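Local coordinates for hypothetical protein PH1789 (Pyrococcus horikoshii, PDB 1WR2) that is of unknown function but carries an ATP-grasp domain built from helices packed on antiparallel beta-sheets, at residues G119-I124 / P215-N220; G33-E38 / A225-S230; I136-G141 / K165-I170; K161-M166 / A189-L194; R154-T159 / K196-V201. All coordinates share one frame; numbering follows the deposited sequence.

Contact 1 (G119-I124 / P215-N220); sequences GREVII and PVFVYN
V122 and V216 face each other across neighbouring strands of the large antiparallel sheet, 120-129 and 208-218; the segment axes come within 4.6 Å, their directions 132° apart. R120 and V218 exchange a pair of backbone hydrogen bonds, with V218 N 2.8 Å from R120 O. V122 N reaches V216 O, but the return bond from V216 N to V122 O is weak at 3.3 Å, next to P215, a corner residue after a cis peptide. The buried V122, V216 and V218 form the packed part. V122 CG2, wedged between its own backbone N and carbonyl carbon, touches V216 CB and V218 CG2, each at 3.7 Å, and helix 187-203 packs over this face through M193 and I190. R120, on the same face, leads its end away toward I175 and L176. The other face is the more exposed one: E121 and F217 run side by side, E121 CG 3.6 Å from F217 CE1, the carboxylate plane 81° from the ring. G119 N sits over one ring face, 3.8 Å from F217 CG and offset toward the rim. Buried with no polar partner in the model, that nitrogen finds at most a weak electrostatic substitute in the ring.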
# COMPACT_ATOMS: atom_id res chain seq x y z
N GLY A 119 4.25 3.56 -13.40
CA GLY A 119 5.43 2.76 -13.68
C GLY A 119 4.97 1.32 -13.76
O GLY A 119 3.77 1.06 -13.75
N ARG A 120 5.91 0.38 -13.84
CA ARG A 120 5.55 -1.04 -13.92
C ARG A 120 4.84 -1.48 -12.64
O ARG A 120 5.41 -1.38 -11.55
CB ARG A 120 6.79 -1.90 -14.13
CG ARG A 120 6.50 -3.39 -14.15
CD ARG A 120 5.68 -3.79 -15.36
NE ARG A 120 6.39 -3.51 -16.60
CZ ARG A 120 5.94 -3.83 -17.81
NH1 ARG A 120 4.77 -4.45 -17.94
NH2 ARG A 120 6.66 -3.53 -18.89
N GLU A 121 3.61 -1.97 -12.76
CA GLU A 121 2.86 -2.41 -11.59
C GLU A 121 3.29 -3.78 -11.10
O GLU A 121 3.33 -4.74 -11.87
CB GLU A 121 1.36 -2.45 -11.89
CG GLU A 121 0.71 -1.09 -12.00
CD GLU A 121 -0.80 -1.17 -11.87
OE1 GLU A 121 -1.30 -1.59 -10.80
OE2 GLU A 121 -1.50 -0.81 -12.85
N VAL A 122 3.61 -3.87 -9.81
CA VAL A 122 3.98 -5.13 -9.19
C VAL A 122 3.22 -5.24 -7.87
O VAL A 122 2.63 -4.25 -7.40
CB VAL A 122 5.50 -5.25 -8.89
CG1 VAL A 122 6.31 -5.04 -10.17
CG2 VAL A 122 5.90 -4.28 -7.82
N ILE A 123 3.20 -6.43 -7.30
CA ILE A 123 2.49 -6.64 -6.04
C ILE A 123 3.34 -7.48 -5.09
O ILE A 123 3.93 -8.48 -5.49
CB ILE A 123 1.15 -7.41 -6.26
CG1 ILE A 123 0.19 -6.58 -7.12
CG2 ILE A 123 0.51 -7.73 -4.91
CD1 ILE A 123 -1.14 -7.30 -7.42
N ILE A 124 3.40 -7.06 -3.83
CA ILE A 124 4.13 -7.81 -2.83
C ILE A 124 3.11 -8.17 -1.76
O ILE A 124 2.49 -7.29 -1.14
CB ILE A 124 5.27 -7.00 -2.19
CG1 ILE A 124 6.39 -6.80 -3.21
CG2 ILE A 124 5.78 -7.71 -0.96
CD1 ILE A 124 7.54 -5.92 -2.72
N PRO A 215 -1.28 -1.03 -5.15
CA PRO A 215 -0.16 -1.30 -6.06
C PRO A 215 1.17 -0.67 -5.69
O PRO A 215 1.26 0.16 -4.79
CB PRO A 215 -0.68 -0.79 -7.40
CG PRO A 215 -1.51 0.38 -7.00
CD PRO A 215 -2.23 -0.07 -5.74
N VAL A 216 2.20 -1.11 -6.40
CA VAL A 216 3.55 -0.59 -6.24
C VAL A 216 3.98 -0.27 -7.67
O VAL A 216 3.79 -1.09 -8.57
CB VAL A 216 4.54 -1.64 -5.69
CG1 VAL A 216 5.97 -1.10 -5.79
CG2 VAL A 216 4.20 -1.97 -4.24
N PHE A 217 4.55 0.91 -7.90
CA PHE A 217 5.00 1.25 -9.24
C PHE A 217 6.52 1.13 -9.26
O PHE A 217 7.19 1.65 -8.36
CB PHE A 217 4.62 2.69 -9.64
CG PHE A 217 3.14 2.91 -9.84
CD1 PHE A 217 2.30 1.88 -10.23
CD2 PHE A 217 2.59 4.18 -9.68
CE1 PHE A 217 0.95 2.10 -10.46
CE2 PHE A 217 1.24 4.42 -9.91
CZ PHE A 217 0.42 3.38 -10.30
N VAL A 218 7.05 0.44 -10.26
CA VAL A 218 8.49 0.28 -10.37
C VAL A 218 8.98 1.01 -11.62
O VAL A 218 8.54 0.73 -12.73
CB VAL A 218 8.91 -1.21 -10.45
CG1 VAL A 218 10.42 -1.32 -10.55
CG2 VAL A 218 8.42 -1.95 -9.22
N TYR A 219 9.89 1.95 -11.41
CA TYR A 219 10.43 2.73 -12.51
C TYR A 219 11.67 2.08 -13.11
O TYR A 219 12.13 1.05 -12.64
CB TYR A 219 10.74 4.15 -12.02
CG TYR A 219 9.54 4.82 -11.39
CD1 TYR A 219 8.36 5.00 -12.13
CD2 TYR A 219 9.56 5.27 -10.07
CE1 TYR A 219 7.25 5.61 -11.56
CE2 TYR A 219 8.45 5.88 -9.49
CZ TYR A 219 7.30 6.05 -10.24
OH TYR A 219 6.22 6.67 -9.68
N ASN A 220 12.20 2.70 -14.16
CA ASN A 220 13.37 2.14 -14.84
C ASN A 220 14.60 2.07 -13.95
O ASN A 220 14.64 2.63 -12.86
CB ASN A 220 13.66 2.93 -16.11
CG ASN A 220 12.44 3.04 -17.01
OD1 ASN A 220 11.72 2.06 -17.22
ND2 ASN A 220 12.20 4.23 -17.54

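Contact 2 (G33-E38 / A225-S230); sequences GLPVPE and AVIVDS
P35 is the centre of an inverse gamma turn in the loop between helix 22-30 and strand 40-42, and this turn rests on the beginning of strand 225-234. The two chain directions lie 82° apart, so the loop passes across the strand and does not pair along it. One backbone bond joins them: I227 N donates to P35 O at 2.8 Å, almost straight at hydrogen (167°) and nearly along the C=O axis. The turn's own bond, V36 N to L34 O, is weak. Most of the packing round the polar link is apolar. I227 has CG1 anti to its carbonyl carbon (chi1 -63°), and the CD1 beyond it lies 3.7 Å from L34 CB and 4.0 Å from both P35 CD and V36 CG2. The same P35 ring brings CB to 3.3 Å from A225 O. P37 meets V226 at about a right angle, with P37 CD only 3.3 Å from V226 CG2, tighter than ordinary carbon contact. M193 of helix 187-203 adds to the packing on L34, P35 and A225, while V226 is hydrogen-bonded through its backbone to F217 in the next strand. Because P35 and P37 lack an N-H, neither can donate a strand-type bond to 225-227; the contact combines a single directional carbonyl bond with close proline and aliphatic packing.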
# COMPACT_ATOMS: atom_id res chain seq x y z
N GLY A 33 11.53 2.13 6.35
CA GLY A 33 12.20 2.71 5.21
C GLY A 33 11.69 2.39 3.82
O GLY A 33 12.36 2.70 2.84
N LEU A 34 10.52 1.77 3.72
CA LEU A 34 9.93 1.44 2.42
C LEU A 34 9.55 2.73 1.70
O LEU A 34 9.23 3.73 2.33
CB LEU A 34 8.70 0.55 2.62
CG LEU A 34 9.05 -0.91 2.91
CD1 LEU A 34 7.89 -1.64 3.56
CD2 LEU A 34 9.44 -1.57 1.58
N PRO A 35 9.56 2.72 0.35
CA PRO A 35 9.23 3.90 -0.45
C PRO A 35 7.77 4.33 -0.49
O PRO A 35 7.03 3.96 -1.39
CB PRO A 35 9.75 3.54 -1.83
CG PRO A 35 9.43 2.07 -1.89
CD PRO A 35 9.90 1.58 -0.53
N VAL A 36 7.36 5.12 0.50
CA VAL A 36 6.00 5.64 0.57
C VAL A 36 6.11 7.15 0.44
O VAL A 36 6.74 7.80 1.27
CB VAL A 36 5.34 5.32 1.92
CG1 VAL A 36 3.96 5.96 1.98
CG2 VAL A 36 5.26 3.81 2.12
N PRO A 37 5.48 7.74 -0.59
CA PRO A 37 5.54 9.19 -0.79
C PRO A 37 4.76 9.98 0.26
O PRO A 37 3.90 9.43 0.96
CB PRO A 37 4.96 9.35 -2.20
CG PRO A 37 3.92 8.27 -2.24
CD PRO A 37 4.65 7.09 -1.62
N GLU A 38 5.06 11.27 0.36
CA GLU A 38 4.40 12.13 1.33
C GLU A 38 2.90 12.22 1.06
O GLU A 38 2.47 12.47 -0.07
CB GLU A 38 4.99 13.54 1.28
CG GLU A 38 4.52 14.47 2.39
CD GLU A 38 4.95 14.00 3.76
OE1 GLU A 38 6.10 13.53 3.91
OE2 GLU A 38 4.14 14.10 4.71
N ALA A 225 11.35 2.83 -6.86
CA ALA A 225 9.95 2.48 -6.97
C ALA A 225 9.14 3.23 -5.92
O ALA A 225 9.71 3.92 -5.07
CB ALA A 225 9.78 0.98 -6.77
N VAL A 226 7.82 3.09 -5.97
CA VAL A 226 6.95 3.77 -5.02
C VAL A 226 5.71 2.94 -4.69
O VAL A 226 5.10 2.33 -5.57
CB VAL A 226 6.52 5.16 -5.57
CG1 VAL A 226 5.61 4.99 -6.78
CG2 VAL A 226 5.85 5.96 -4.48
N ILE A 227 5.35 2.90 -3.41
CA ILE A 227 4.19 2.15 -2.94
C ILE A 227 2.96 3.05 -3.04
O ILE A 227 2.92 4.13 -2.45
CB ILE A 227 4.39 1.72 -1.48
CG1 ILE A 227 5.59 0.77 -1.39
CG2 ILE A 227 3.13 1.07 -0.94
CD1 ILE A 227 6.08 0.54 0.03
N VAL A 228 1.95 2.61 -3.77
CA VAL A 228 0.74 3.40 -3.95
C VAL A 228 -0.36 3.16 -2.93
O VAL A 228 -1.04 4.10 -2.51
CB VAL A 228 0.19 3.21 -5.38
CG1 VAL A 228 -1.04 4.08 -5.60
CG2 VAL A 228 1.28 3.56 -6.39
N ASP A 229 -0.55 1.91 -2.54
CA ASP A 229 -1.58 1.58 -1.55
C ASP A 229 -1.04 0.39 -0.77
O ASP A 229 -0.12 -0.29 -1.24
CB ASP A 229 -2.89 1.21 -2.24
CG ASP A 229 -4.10 1.34 -1.32
OD1 ASP A 229 -3.94 1.21 -0.09
OD2 ASP A 229 -5.21 1.56 -1.82
N SER A 230 -1.60 0.13 0.40
CA SER A 230 -1.17 -0.99 1.22
C SER A 230 -2.24 -1.37 2.23
O SER A 230 -3.02 -0.52 2.67
CB SER A 230 0.12 -0.63 1.98
OG SER A 230 0.51 -1.66 2.88

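Contact 3 (I136-G141 / K165-I170); sequences IMFGLG and KMIQEI
F138 of strand 133-140 meets M166 and I167 of helix 160-168 and I170 just beyond it. Its CB lies 3.9 Å from M166 CE, and its CG stands anti to the backbone N, beside the carbonyl carbon (chi1 172°). Further out, F138 CD2 is 4.0 Å from both I167 CA and M166 O, next to the helix backbone itself. At CE2 the ring meets two isoleucines, I170 CD1 at 3.4 Å and I167 CG2 at 4.0 Å from F138 CE2. On the CE1 side it packs on V122 of the adjoining strand and I190 of helix 187-203, outside the two segments. The F138 and I170 side chains cross at about a right angle, and I170 CG2 also comes within 3.7 Å of F138 O, so this one isoleucine meets both ring and strand backbone. M166 lies at the I136 end of the strand, where a bend at chi3 (-67°) places its CE against the backbone, 3.4 Å from I136 O. M166 O accepts a hydrogen bond from T152 OG1. The contact is buried and wholly apolar between side chains, an arrangement typical of a helix laid on one face of an antiparallel sheet in the alpha+beta fold of an ATP-grasp domain.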
# COMPACT_ATOMS: atom_id res chain seq x y z
N ILE A 136 6.30 -14.46 1.89
CA ILE A 136 6.25 -13.25 1.11
C ILE A 136 6.09 -13.67 -0.36
O ILE A 136 6.73 -14.62 -0.82
CB ILE A 136 7.54 -12.43 1.32
CG1 ILE A 136 7.44 -11.10 0.57
CG2 ILE A 136 8.76 -13.24 0.88
CD1 ILE A 136 8.46 -10.07 1.04
N MET A 137 5.22 -12.96 -1.07
CA MET A 137 4.92 -13.25 -2.48
C MET A 137 5.25 -12.05 -3.37
O MET A 137 5.17 -10.90 -2.94
CB MET A 137 3.43 -13.57 -2.67
CG MET A 137 2.96 -14.94 -2.21
SD MET A 137 3.13 -15.27 -0.43
CE MET A 137 1.70 -14.40 0.26
N PHE A 138 5.57 -12.35 -4.62
CA PHE A 138 5.88 -11.32 -5.60
C PHE A 138 5.30 -11.73 -6.95
O PHE A 138 5.31 -12.90 -7.31
CB PHE A 138 7.38 -11.14 -5.76
CG PHE A 138 7.75 -10.23 -6.90
CD1 PHE A 138 7.54 -8.86 -6.81
CD2 PHE A 138 8.25 -10.76 -8.09
CE1 PHE A 138 7.82 -8.02 -7.87
CE2 PHE A 138 8.54 -9.92 -9.17
CZ PHE A 138 8.32 -8.55 -9.06
N GLY A 139 4.81 -10.74 -7.69
CA GLY A 139 4.26 -10.99 -9.01
C GLY A 139 3.85 -9.66 -9.61
O GLY A 139 3.78 -8.66 -8.88
N LEU A 140 3.58 -9.61 -10.91
CA LEU A 140 3.17 -8.36 -11.53
C LEU A 140 1.73 -8.03 -11.16
O LEU A 140 0.94 -8.92 -10.85
CB LEU A 140 3.28 -8.42 -13.06
CG LEU A 140 4.67 -8.45 -13.69
CD1 LEU A 140 4.55 -8.28 -15.20
CD2 LEU A 140 5.53 -7.35 -13.11
N GLY A 141 1.40 -6.74 -11.20
CA GLY A 141 0.05 -6.31 -10.89
C GLY A 141 -0.77 -6.17 -12.15
O GLY A 141 -0.52 -6.86 -13.14
N LYS A 165 16.11 -14.20 -6.74
CA LYS A 165 15.65 -15.45 -7.32
C LYS A 165 14.13 -15.45 -7.54
O LYS A 165 13.67 -15.75 -8.64
CB LYS A 165 16.07 -16.60 -6.41
CG LYS A 165 15.95 -17.99 -7.01
CD LYS A 165 16.58 -19.02 -6.07
CE LYS A 165 16.34 -20.46 -6.53
NZ LYS A 165 16.89 -21.43 -5.54
N MET A 166 13.35 -15.11 -6.52
CA MET A 166 11.89 -15.12 -6.68
C MET A 166 11.42 -14.09 -7.71
O MET A 166 10.33 -14.21 -8.27
CB MET A 166 11.19 -14.90 -5.33
CG MET A 166 11.34 -13.53 -4.73
SD MET A 166 10.73 -13.50 -3.02
CE MET A 166 8.96 -13.77 -3.29
N ILE A 167 12.25 -13.08 -7.97
CA ILE A 167 11.89 -12.08 -8.97
C ILE A 167 12.09 -12.68 -10.35
O ILE A 167 11.33 -12.42 -11.28
CB ILE A 167 12.76 -10.81 -8.85
CG1 ILE A 167 12.54 -10.14 -7.48
CG2 ILE A 167 12.41 -9.84 -9.96
CD1 ILE A 167 13.38 -8.88 -7.28
N GLN A 168 13.13 -13.51 -10.49
CA GLN A 168 13.45 -14.13 -11.77
C GLN A 168 12.58 -15.34 -12.10
O GLN A 168 12.48 -15.73 -13.26
CB GLN A 168 14.92 -14.54 -11.78
CG GLN A 168 15.86 -13.40 -11.44
CD GLN A 168 17.32 -13.80 -11.46
OE1 GLN A 168 17.68 -14.90 -11.03
NE2 GLN A 168 18.17 -12.90 -11.93
N GLU A 169 11.96 -15.92 -11.08
CA GLU A 169 11.12 -17.10 -11.26
C GLU A 169 9.72 -16.85 -11.84
O GLU A 169 9.08 -17.79 -12.31
CB GLU A 169 11.00 -17.85 -9.93
CG GLU A 169 12.34 -18.27 -9.34
CD GLU A 169 12.20 -19.06 -8.06
OE1 GLU A 169 11.31 -18.73 -7.24
OE2 GLU A 169 12.99 -20.01 -7.86
N ILE A 170 9.24 -15.61 -11.81
CA ILE A 170 7.90 -15.34 -12.35
C ILE A 170 7.94 -15.43 -13.87
O ILE A 170 8.93 -15.05 -14.50
CB ILE A 170 7.36 -13.94 -11.94
CG1 ILE A 170 8.31 -12.84 -12.41
CG2 ILE A 170 7.16 -13.88 -10.42
CD1 ILE A 170 7.79 -11.44 -12.17

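Contact 4 (K161-M166 / A189-L194); sequences KDARKM and AIVDML
R164 meets V191 with CG anti to its own carbonyl carbon (chi1 -66°) and an extended chain as far as NE; a turn at chi4 (-68°) then places CZ beside the valine. This is helix-helix packing within the ATP-grasp domain: helices 160-168 and 187-203 approach to 9.1 Å between segment axes, their directions 127° apart. The backbones come nearest at A163, whose small side chain faces V191 and L194. A163 CB meets V191 CG1 at 4.0 Å and L194 CD1 at 4.1 Å. The same leucine methyl serves a second turn of the facing helix, because L194 CD1 also lies 4.0 Å from M166 CG, the two side chains passing at a slant. I167, from the same helix as A163, fills in against V191 and L194, and I136 packs on L194 from the sheet side. Toward the partly exposed margin the arginine takes over. Its side chain crosses V191 at about a right angle, with aliphatic CG and guanidinium both touching the valine. R164 NE is held by a salt bridge to E160, while the ion pair from R164 NH2 to D188 is long and weak. V191 CG2 lies over one guanidinium face, offset toward the rim, 3.6 Å from R164 NH1 and equally far from R164 CG.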
# COMPACT_ATOMS: atom_id res chain seq x y z
N LYS A 161 19.47 -13.47 -1.89
CA LYS A 161 19.47 -14.51 -2.92
C LYS A 161 18.02 -14.90 -3.21
O LYS A 161 17.62 -15.00 -4.37
CB LYS A 161 20.25 -15.74 -2.45
CG LYS A 161 20.06 -16.97 -3.34
CD LYS A 161 20.78 -18.19 -2.78
CE LYS A 161 22.28 -17.94 -2.67
NZ LYS A 161 22.89 -17.67 -4.00
N ASP A 162 17.25 -15.12 -2.14
CA ASP A 162 15.84 -15.47 -2.28
C ASP A 162 15.11 -14.40 -3.08
O ASP A 162 14.37 -14.70 -4.03
CB ASP A 162 15.16 -15.58 -0.91
CG ASP A 162 15.63 -16.78 -0.11
OD1 ASP A 162 15.99 -17.81 -0.71
OD2 ASP A 162 15.61 -16.69 1.14
N ALA A 163 15.34 -13.14 -2.70
CA ALA A 163 14.71 -11.99 -3.35
C ALA A 163 14.99 -11.88 -4.84
O ALA A 163 14.07 -11.73 -5.64
CB ALA A 163 15.15 -10.71 -2.65
N ARG A 164 16.26 -11.95 -5.23
CA ARG A 164 16.60 -11.85 -6.65
C ARG A 164 16.07 -13.06 -7.40
O ARG A 164 15.62 -12.95 -8.54
CB ARG A 164 18.12 -11.73 -6.83
CG ARG A 164 18.67 -10.45 -6.25
CD ARG A 164 20.17 -10.31 -6.42
NE ARG A 164 20.60 -9.05 -5.83
CZ ARG A 164 20.30 -7.85 -6.32
NH1 ARG A 164 19.57 -7.74 -7.43
NH2 ARG A 164 20.70 -6.76 -5.68
N LYS A 165 16.11 -14.20 -6.74
CA LYS A 165 15.65 -15.45 -7.32
C LYS A 165 14.13 -15.45 -7.54
O LYS A 165 13.67 -15.75 -8.64
CB LYS A 165 16.07 -16.60 -6.41
CG LYS A 165 15.95 -17.99 -7.01
CD LYS A 165 16.58 -19.02 -6.07
CE LYS A 165 16.34 -20.46 -6.53
NZ LYS A 165 16.89 -21.43 -5.54
N MET A 166 13.35 -15.11 -6.52
CA MET A 166 11.89 -15.12 -6.68
C MET A 166 11.42 -14.09 -7.71
O MET A 166 10.33 -14.21 -8.27
CB MET A 166 11.19 -14.90 -5.33
CG MET A 166 11.34 -13.53 -4.73
SD MET A 166 10.73 -13.50 -3.02
CE MET A 166 8.96 -13.77 -3.29
N ALA A 189 15.66 -2.15 -6.85
CA ALA A 189 14.68 -1.45 -6.03
C ALA A 189 13.66 -2.48 -5.54
O ALA A 189 13.23 -2.45 -4.39
CB ALA A 189 13.99 -0.37 -6.85
N ILE A 190 13.29 -3.41 -6.41
CA ILE A 190 12.33 -4.43 -6.00
C ILE A 190 12.97 -5.31 -4.94
O ILE A 190 12.34 -5.64 -3.94
CB ILE A 190 11.91 -5.31 -7.18
CG1 ILE A 190 11.31 -4.43 -8.28
CG2 ILE A 190 10.90 -6.34 -6.70
CD1 ILE A 190 10.96 -5.18 -9.54
N VAL A 191 14.23 -5.69 -5.16
CA VAL A 191 14.93 -6.52 -4.20
C VAL A 191 14.97 -5.85 -2.83
O VAL A 191 14.81 -6.51 -1.80
CB VAL A 191 16.38 -6.79 -4.67
CG1 VAL A 191 17.18 -7.44 -3.56
CG2 VAL A 191 16.36 -7.68 -5.91
N ASP A 192 15.20 -4.54 -2.82
CA ASP A 192 15.25 -3.80 -1.57
C ASP A 192 13.89 -3.82 -0.86
O ASP A 192 13.83 -3.98 0.37
CB ASP A 192 15.70 -2.36 -1.82
CG ASP A 192 15.96 -1.60 -0.53
OD1 ASP A 192 16.81 -2.05 0.27
OD2 ASP A 192 15.32 -0.54 -0.32
N MET A 193 12.81 -3.68 -1.62
CA MET A 193 11.47 -3.71 -1.01
C MET A 193 11.17 -5.06 -0.40
O MET A 193 10.65 -5.15 0.71
CB MET A 193 10.40 -3.38 -2.03
CG MET A 193 10.18 -1.89 -2.22
SD MET A 193 8.70 -1.59 -3.20
CE MET A 193 9.36 -1.89 -4.85
N LEU A 194 11.49 -6.13 -1.12
CA LEU A 194 11.24 -7.47 -0.61
C LEU A 194 11.99 -7.72 0.70
O LEU A 194 11.45 -8.32 1.63
CB LEU A 194 11.66 -8.51 -1.67
CG LEU A 194 10.72 -8.72 -2.87
CD1 LEU A 194 11.44 -9.56 -3.94
CD2 LEU A 194 9.42 -9.42 -2.39

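Contact 5 (R154-T159 / K196-V201); sequences RLVPIT and KVSKLV
V156, P157 and I158 belong to the short loop that links edge strand 152-155 to helix 160-168, and they gather round S198 on the flank of helix 187-203. A cis peptide precedes P157, the residue whose CA is nearest to that of S198. The serine has OG anti to its backbone N (chi1 179°), which turns the oxygen to the loop. There OG accepts a hydrogen bond from I158 N at 2.9 Å, fairly straight with 163° at hydrogen. Carbon atoms crowd the same oxygen: S198 OG is 3.3 Å from P157 CA and 3.5 Å from I158 CG1. That I158 branch also lies 3.6 Å from S198 CB, so the isoleucine packs on the serine while its amide is bonded to it. V156 approaches on the backbone side, with its CG1 3.3 Å from S198 O and 4.2 Å from V201 CB, one turn further along the helix. I136 of the neighbouring strand packs on both V156 and I158 from the sheet. At the end of the loop, T159 is the N-cap of helix 160-168: its side chain caps a backbone N there and D162 OD2 takes T159 N in return, a capping box. The whole is typical of an alpha+beta ATP-grasp fold, a strand-to-helix loop pinned by a serine to the neighbouring helix over the antiparallel sheet.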
# COMPACT_ATOMS: atom_id res chain seq x y z
N ARG A 154 8.34 -17.16 -0.96
CA ARG A 154 9.49 -17.59 -0.18
C ARG A 154 9.08 -17.44 1.28
O ARG A 154 8.23 -16.61 1.60
CB ARG A 154 10.69 -16.69 -0.49
CG ARG A 154 11.97 -17.40 -0.88
CD ARG A 154 11.73 -18.46 -1.93
NE ARG A 154 12.77 -18.48 -2.95
CZ ARG A 154 12.52 -18.57 -4.25
NH1 ARG A 154 11.27 -18.64 -4.68
NH2 ARG A 154 13.52 -18.59 -5.11
N LEU A 155 9.67 -18.24 2.17
CA LEU A 155 9.33 -18.11 3.59
C LEU A 155 10.13 -16.95 4.18
O LEU A 155 11.29 -16.73 3.83
CB LEU A 155 9.63 -19.41 4.34
CG LEU A 155 8.75 -20.59 3.94
CD1 LEU A 155 9.06 -21.80 4.82
CD2 LEU A 155 7.28 -20.18 4.07
N VAL A 156 9.49 -16.20 5.07
CA VAL A 156 10.13 -15.07 5.72
C VAL A 156 10.86 -15.62 6.96
O VAL A 156 10.33 -16.46 7.67
CB VAL A 156 9.07 -14.03 6.15
CG1 VAL A 156 9.71 -12.91 6.95
CG2 VAL A 156 8.36 -13.49 4.92
N PRO A 157 12.08 -15.13 7.24
CA PRO A 157 12.86 -14.12 6.52
C PRO A 157 13.55 -14.67 5.28
O PRO A 157 13.96 -15.83 5.23
CB PRO A 157 13.87 -13.67 7.57
CG PRO A 157 14.18 -14.96 8.25
CD PRO A 157 12.80 -15.58 8.44
N ILE A 158 13.69 -13.81 4.27
CA ILE A 158 14.35 -14.21 3.03
C ILE A 158 15.71 -13.55 2.95
O ILE A 158 15.96 -12.53 3.60
CB ILE A 158 13.53 -13.79 1.79
CG1 ILE A 158 13.42 -12.26 1.74
CG2 ILE A 158 12.14 -14.42 1.83
CD1 ILE A 158 12.68 -11.72 0.53
N THR A 159 16.60 -14.12 2.14
CA THR A 159 17.92 -13.56 1.94
C THR A 159 17.87 -12.81 0.62
O THR A 159 16.89 -12.90 -0.11
CB THR A 159 18.99 -14.67 1.87
OG1 THR A 159 18.62 -15.61 0.86
CG2 THR A 159 19.09 -15.39 3.21
N LYS A 196 13.06 -5.42 2.86
CA LYS A 196 12.50 -4.57 3.90
C LYS A 196 11.18 -5.15 4.40
O LYS A 196 10.90 -5.14 5.60
CB LYS A 196 12.34 -3.14 3.39
CG LYS A 196 13.66 -2.36 3.36
CD LYS A 196 13.54 -0.97 2.77
CE LYS A 196 14.84 -0.18 2.98
NZ LYS A 196 15.00 0.92 2.00
N VAL A 197 10.34 -5.65 3.50
CA VAL A 197 9.09 -6.24 3.95
C VAL A 197 9.38 -7.48 4.78
O VAL A 197 8.72 -7.74 5.80
CB VAL A 197 8.18 -6.65 2.77
CG1 VAL A 197 6.99 -7.48 3.27
CG2 VAL A 197 7.68 -5.40 2.06
N SER A 198 10.36 -8.26 4.34
CA SER A 198 10.76 -9.48 5.04
C SER A 198 11.17 -9.15 6.48
O SER A 198 10.79 -9.83 7.42
CB SER A 198 11.92 -10.15 4.29
OG SER A 198 12.37 -11.32 4.94
N LYS A 199 11.96 -8.08 6.62
CA LYS A 199 12.45 -7.62 7.92
C LYS A 199 11.28 -7.18 8.79
O LYS A 199 11.14 -7.58 9.95
CB LYS A 199 13.43 -6.47 7.71
CG LYS A 199 13.84 -5.71 8.97
CD LYS A 199 14.44 -6.63 10.02
CE LYS A 199 14.84 -5.85 11.27
NZ LYS A 199 15.29 -6.74 12.37
N LEU A 200 10.43 -6.34 8.20
CA LEU A 200 9.25 -5.82 8.88
C LEU A 200 8.37 -6.96 9.40
O LEU A 200 7.96 -6.96 10.56
CB LEU A 200 8.46 -4.94 7.89
CG LEU A 200 7.20 -4.17 8.30
CD1 LEU A 200 6.88 -3.16 7.22
CD2 LEU A 200 6.02 -5.10 8.50
N VAL A 201 8.09 -7.94 8.54
CA VAL A 201 7.25 -9.07 8.92
C VAL A 201 7.91 -9.98 9.96
O VAL A 201 7.25 -10.45 10.89
CB VAL A 201 6.88 -9.90 7.68
CG1 VAL A 201 6.01 -11.09 8.08
CG2 VAL A 201 6.14 -9.02 6.67

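Contacts 1, 2, 3 and 5 all reach the same antiparallel sheet, and contact 4 joins the two helices packed on it. Contacts 1 and 2, centres 10 Å apart, meet through backbone bonds between strands 208-218 and 225-234, such as F217 N to V226 O at 2.8 Å. Strand pairing also ties contact 1 to contact 3, their centres 12 Å apart. Contacts 3 and 4 are the closest pair, about 8 Å between centres, and share K165 and M166. Contact 5 joins contact 3 through the salt bridge of R154 NH1 with E169 OE1, and contact 4 through helix 187-203. Contacts 2 and 3 do not touch; their nearest atoms are about 9 Å apart.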